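Local coordinates for fibronectin type III domain-containing protein (Simiduia agarivorans, PDB 6P2K), which probably hydrolyses xyloglucan-type beta-glucans as a family 74 glycoside hydrolase, this chain being its beta-propeller catalytic part, at residues B[59-64]-B[122-127]; B[76-81]-B[126-131]. All blocks are in the same frame, centred on the assembly; numbering follows the deposited sequence.

Contact 1 of 2, residues B[59-64]-B[122-127]; sequences RVFAVA and RDDDDF. With ZN (zinc ion), chain Q.
Phe-61 O is gripped by two nitrogens of Arg-122. Arg-122 NE donates to Phe-61 O at 2.8 Å, on a carbonyl lone pair. Arg-122 NH2 donates to Phe-61 O at 3.2 Å, closer to the carbonyl axis and less straight. The oxygen lies in the guanidinium plane for both, a side-on grip. It sits at a classic beta bulge, where Phe-61 and Ala-62 both face Gly-76, on strand 60-66. This is the first of four strands in one antiparallel blade of the beta-propeller. Residues 122-127 belong to the long loop of the next blade, between strands 114-119 and 139-144. The Arg-122 chain is extended from CG to NE. It slides past the Phe-61 ring, with Arg-122 CG 4.0 Å from Phe-61 CD1.

Asp-124 divides its carboxylate between a metal and an arginine. Asp-124 OD1 binds the zinc ion at 2.0 Å. Three waters and Gln-16 are the other ligands. Asp-124 OD2 takes a salt bridge from Arg-59 NH1 at 2.9 Å, met on its syn side but 27° out of the carboxylate plane. The two partners probably stabilise the negative charge and limit the turning of the carboxylate. The Phe-61 ring meets this carboxylate with its edge, Phe-61 CE1 lying 3.5 Å from Asp-124 OD2.

In Arg-59, CG leaves anti to the backbone N (chi1 -168°), and the bend at chi3 turns NE. The guanidinium lies flat on Phe-127, planes at 16°. This is a cation-pi stack, with Arg-59 CZ over the ring face. NH2 also bonds to Gln-713, from the other end of the chain. Within the stack, Arg-59 NH2 comes to 3.3 Å from Phe-127 CE2.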
# COMPACT_ATOMS: atom_id res chain seq x y z
N ARG B 59 -14.03 10.97 -51.63
CA ARG B 59 -15.06 11.60 -50.81
C ARG B 59 -16.42 11.15 -51.35
O ARG B 59 -16.96 11.75 -52.28
CB ARG B 59 -14.91 13.11 -50.81
CG ARG B 59 -15.75 13.83 -49.77
CD ARG B 59 -15.21 15.22 -49.48
NE ARG B 59 -13.91 15.17 -48.81
CZ ARG B 59 -13.74 15.20 -47.49
NH1 ARG B 59 -14.79 15.28 -46.69
NH2 ARG B 59 -12.52 15.15 -46.97
N VAL B 60 -16.96 10.09 -50.76
CA VAL B 60 -18.18 9.46 -51.26
C VAL B 60 -19.39 10.02 -50.54
O VAL B 60 -19.43 10.04 -49.30
CB VAL B 60 -18.11 7.93 -51.10
CG1 VAL B 60 -19.39 7.29 -51.61
CG2 VAL B 60 -16.90 7.37 -51.83
N PHE B 61 -20.39 10.47 -51.30
CA PHE B 61 -21.61 11.03 -50.75
C PHE B 61 -22.82 10.13 -50.92
O PHE B 61 -23.83 10.35 -50.24
CB PHE B 61 -21.91 12.39 -51.38
CG PHE B 61 -20.94 13.47 -51.00
CD1 PHE B 61 -20.64 13.72 -49.68
CD2 PHE B 61 -20.32 14.23 -51.98
CE1 PHE B 61 -19.74 14.71 -49.33
CE2 PHE B 61 -19.42 15.23 -51.64
CZ PHE B 61 -19.13 15.46 -50.31
N ALA B 62 -22.77 9.12 -51.79
CA ALA B 62 -23.93 8.29 -52.04
C ALA B 62 -23.50 6.98 -52.69
O ALA B 62 -22.55 6.93 -53.47
CB ALA B 62 -24.95 9.00 -52.93
N VAL B 63 -24.23 5.91 -52.35
CA VAL B 63 -24.07 4.60 -52.96
C VAL B 63 -25.45 4.03 -53.22
O VAL B 63 -26.34 4.13 -52.37
CB VAL B 63 -23.24 3.64 -52.08
CG1 VAL B 63 -23.12 2.27 -52.73
CG2 VAL B 63 -21.86 4.21 -51.80
N ALA B 64 -25.64 3.43 -54.40
CA ALA B 64 -26.92 2.81 -54.74
C ALA B 64 -26.67 1.55 -55.54
O ALA B 64 -25.86 1.54 -56.48
CB ALA B 64 -27.81 3.77 -55.54
N ARG B 122 -24.13 16.85 -49.37
CA ARG B 122 -24.50 16.69 -47.95
C ARG B 122 -24.15 17.98 -47.21
O ARG B 122 -24.49 19.07 -47.70
CB ARG B 122 -23.84 15.43 -47.41
CG ARG B 122 -24.27 14.17 -48.13
CD ARG B 122 -23.92 12.92 -47.33
NE ARG B 122 -24.54 11.74 -47.92
CZ ARG B 122 -25.62 11.14 -47.44
NH1 ARG B 122 -26.21 11.61 -46.35
NH2 ARG B 122 -26.12 10.08 -48.06
N ASP B 123 -23.49 17.91 -46.06
CA ASP B 123 -23.09 19.08 -45.29
C ASP B 123 -21.66 19.50 -45.55
O ASP B 123 -21.13 20.36 -44.83
CB ASP B 123 -23.29 18.80 -43.80
CG ASP B 123 -22.61 17.52 -43.35
OD1 ASP B 123 -22.58 16.55 -44.15
OD2 ASP B 123 -22.12 17.46 -42.20
N ASP B 124 -21.00 18.93 -46.56
CA ASP B 124 -19.61 19.23 -46.84
C ASP B 124 -19.47 20.53 -47.63
O ASP B 124 -18.84 20.56 -48.68
CB ASP B 124 -18.95 18.09 -47.61
CG ASP B 124 -18.12 17.18 -46.72
OD1 ASP B 124 -18.18 17.32 -45.48
OD2 ASP B 124 -17.41 16.32 -47.27
N ASP B 125 -20.07 21.62 -47.12
CA ASP B 125 -20.03 22.88 -47.84
C ASP B 125 -18.61 23.43 -47.95
O ASP B 125 -18.30 24.16 -48.90
CB ASP B 125 -20.94 23.90 -47.16
CG ASP B 125 -22.41 23.67 -47.48
OD1 ASP B 125 -22.85 24.04 -48.59
OD2 ASP B 125 -23.12 23.11 -46.62
N ASP B 126 -17.73 23.08 -47.01
CA ASP B 126 -16.35 23.54 -47.06
C ASP B 126 -15.50 22.76 -48.04
O ASP B 126 -14.31 23.07 -48.19
CB ASP B 126 -15.73 23.48 -45.66
CG ASP B 126 -15.88 22.12 -45.00
OD1 ASP B 126 -16.79 21.36 -45.39
OD2 ASP B 126 -15.08 21.81 -44.09
N PHE B 127 -16.06 21.76 -48.73
CA PHE B 127 -15.33 20.97 -49.70
C PHE B 127 -15.86 21.08 -51.12
O PHE B 127 -15.20 20.59 -52.04
CB PHE B 127 -15.34 19.48 -49.30
CG PHE B 127 -14.38 19.13 -48.19
CD1 PHE B 127 -14.77 19.24 -46.87
CD2 PHE B 127 -13.10 18.69 -48.48
CE1 PHE B 127 -13.89 18.91 -45.85
CE2 PHE B 127 -12.22 18.36 -47.46
CZ PHE B 127 -12.61 18.48 -46.14
ZN ZN Q . -18.32 16.23 -43.77
O HOH W 1 -16.31 15.73 -43.42
O HOH W 2 -18.51 17.88 -42.48
O HOH W 3 -19.86 15.66 -45.08

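Contact 2 of 2, residues B[76-81]-B[126-131]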
# COMPACT_ATOMS: atom_id res chain seq x y z
N GLY B 76 -21.70 8.12 -55.89
CA GLY B 76 -21.59 9.54 -56.08
C GLY B 76 -20.50 10.12 -55.21
O GLY B 76 -20.50 9.94 -53.99
N THR B 77 -19.55 10.81 -55.85
CA THR B 77 -18.41 11.40 -55.17
C THR B 77 -18.34 12.90 -55.45
O THR B 77 -19.13 13.45 -56.22
CB THR B 77 -17.09 10.73 -55.59
OG1 THR B 77 -16.76 11.13 -56.92
CG2 THR B 77 -17.21 9.22 -55.52
N LEU B 78 -17.35 13.54 -54.82
CA LEU B 78 -17.16 14.97 -55.01
C LEU B 78 -16.78 15.31 -56.44
O LEU B 78 -17.03 16.43 -56.90
CB LEU B 78 -16.08 15.47 -54.04
CG LEU B 78 -15.78 16.97 -53.98
CD1 LEU B 78 -17.01 17.76 -53.59
CD2 LEU B 78 -14.63 17.24 -53.02
N TYR B 79 -16.20 14.36 -57.17
CA TYR B 79 -15.81 14.58 -58.56
C TYR B 79 -16.76 13.93 -59.56
O TYR B 79 -16.51 13.99 -60.77
CB TYR B 79 -14.39 14.09 -58.81
CG TYR B 79 -13.75 14.72 -60.04
CD1 TYR B 79 -13.45 16.07 -60.07
CD2 TYR B 79 -13.45 13.96 -61.16
CE1 TYR B 79 -12.88 16.66 -61.19
CE2 TYR B 79 -12.87 14.53 -62.28
CZ TYR B 79 -12.59 15.88 -62.29
OH TYR B 79 -12.01 16.46 -63.40
N GLY B 80 -17.85 13.32 -59.10
CA GLY B 80 -18.87 12.84 -60.00
C GLY B 80 -19.22 11.39 -59.75
O GLY B 80 -18.66 10.71 -58.90
N LEU B 81 -20.19 10.92 -60.54
CA LEU B 81 -20.70 9.56 -60.40
C LEU B 81 -19.70 8.55 -60.94
O LEU B 81 -19.03 8.79 -61.95
CB LEU B 81 -22.03 9.44 -61.15
CG LEU B 81 -23.02 8.33 -60.80
CD1 LEU B 81 -23.58 8.52 -59.41
CD2 LEU B 81 -24.13 8.31 -61.84
N ASP B 126 -17.73 23.08 -47.01
CA ASP B 126 -16.35 23.54 -47.06
C ASP B 126 -15.50 22.76 -48.04
O ASP B 126 -14.31 23.07 -48.19
CB ASP B 126 -15.73 23.48 -45.66
CG ASP B 126 -15.88 22.12 -45.00
OD1 ASP B 126 -16.79 21.36 -45.39
OD2 ASP B 126 -15.08 21.81 -44.09
N PHE B 127 -16.06 21.76 -48.73
CA PHE B 127 -15.33 20.97 -49.70
C PHE B 127 -15.86 21.08 -51.12
O PHE B 127 -15.20 20.59 -52.04
CB PHE B 127 -15.34 19.48 -49.30
CG PHE B 127 -14.38 19.13 -48.19
CD1 PHE B 127 -14.77 19.24 -46.87
CD2 PHE B 127 -13.10 18.69 -48.48
CE1 PHE B 127 -13.89 18.91 -45.85
CE2 PHE B 127 -12.22 18.36 -47.46
CZ PHE B 127 -12.61 18.48 -46.14
N ILE B 128 -17.02 21.71 -51.33
CA ILE B 128 -17.61 21.75 -52.67
C ILE B 128 -16.73 22.51 -53.66
O ILE B 128 -16.86 22.32 -54.87
CB ILE B 128 -19.03 22.36 -52.60
CG1 ILE B 128 -19.79 22.14 -53.91
CG2 ILE B 128 -18.96 23.84 -52.27
CD1 ILE B 128 -19.70 20.73 -54.45
N GLY B 129 -15.81 23.33 -53.17
CA GLY B 129 -14.96 24.10 -54.05
C GLY B 129 -13.60 23.50 -54.37
O GLY B 129 -12.81 24.15 -55.06
N LYS B 130 -13.31 22.29 -53.90
CA LYS B 130 -11.96 21.74 -54.04
C LYS B 130 -11.57 21.56 -55.50
O LYS B 130 -10.41 21.74 -55.86
CB LYS B 130 -11.85 20.42 -53.28
CG LYS B 130 -11.93 20.54 -51.76
CD LYS B 130 -10.70 21.20 -51.17
CE LYS B 130 -10.74 21.15 -49.64
NZ LYS B 130 -9.67 21.98 -49.01
N PHE B 131 -12.53 21.20 -56.35
CA PHE B 131 -12.28 21.04 -57.78
C PHE B 131 -12.91 22.16 -58.61
O PHE B 131 -13.17 21.97 -59.81
CB PHE B 131 -12.78 19.68 -58.28
CG PHE B 131 -12.09 18.50 -57.64
CD1 PHE B 131 -10.86 18.06 -58.10
CD2 PHE B 131 -12.70 17.82 -56.59
CE1 PHE B 131 -10.24 16.97 -57.52
CE2 PHE B 131 -12.08 16.73 -56.01
CZ PHE B 131 -10.85 16.30 -56.47
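Leu-78 has CG anti to the backbone N (chi1 -176°), which points CG at the loop, and chi2 then places CD1. Phe-131 has CG beside its own backbone N (chi1 -62°), which puts CG where the ring has Tyr-79 over one face and Leu-78 at its edge.

The Leu-78 methyls diverge. Leu-78 CD1 meets the end of Ile-128, with Ile-128 CD1 4.1 Å away. Leu-78 CD2 lies near the plane of the Phe-131 ring at its edge, 4.0 Å from Phe-131 CE2. Leu-78 CD2 is also 3.5 Å from Phe-127 O, a carbonyl that accepts from Lys-130 N. The same methyl touches Lys-130 CB as well, while the lysine amine leads away.

Leu-78 and Tyr-79 are the middle residues of a type I beta turn, the hairpin between strands 72-77 and 80-84 of a propeller blade. The loop from the next blade answers with its own type I turn, Phe-127 to Lys-130.

Tyr-79 and Phe-131 form an edge-to-face pair. The tyrosine presents its edge, and Tyr-79 CD1 stands 3.7 Å from Phe-131 CG, over the ring face but toward the rim. The ring centroids of Tyr-79 and Phe-131 are 4.9 Å apart and the planes meet at 57°, short of a strict T. Tyr-712 also meets the Phe-131 ring, and Val-684 of helix 681-684 touches both aromatics. An alanine in place of Phe-131 would probably open a gap beside Leu-78 CD2 and leave the Tyr-79 edge without its aromatic partner.

Thr-77 also starts an ST turn, its OG1 accepting from Tyr-79 N. Thr-77 OG1 donates to Gly-80 O at 2.8 Å, on a lone pair, and Gly-80 O takes a second bond from Thr-77 N.

Overall arrangement
Both contacts join one propeller blade to the long loop of the next. They share Asp-126 and Phe-127, and their centres are about 7 Å apart. Contact 1 uses strand 60-66 and Arg-59 before it; contact 2 uses the turn after the neighbouring strand 72-77. Both are largely buried, though Phe-127 and, in contact 2, Lys-130 are partly exposed. Contact 1 lies about 13 Å from the centre of the chain, contact 2 about 16 Å. The chemistry of contact 1 is polar and charged, beside the zinc ion. Contact 2 has no hydrogen bond between its segments and rests on apolar and aromatic packing. Phe-127 serves contact 1 by its ring and contact 2 mainly by its carbonyl.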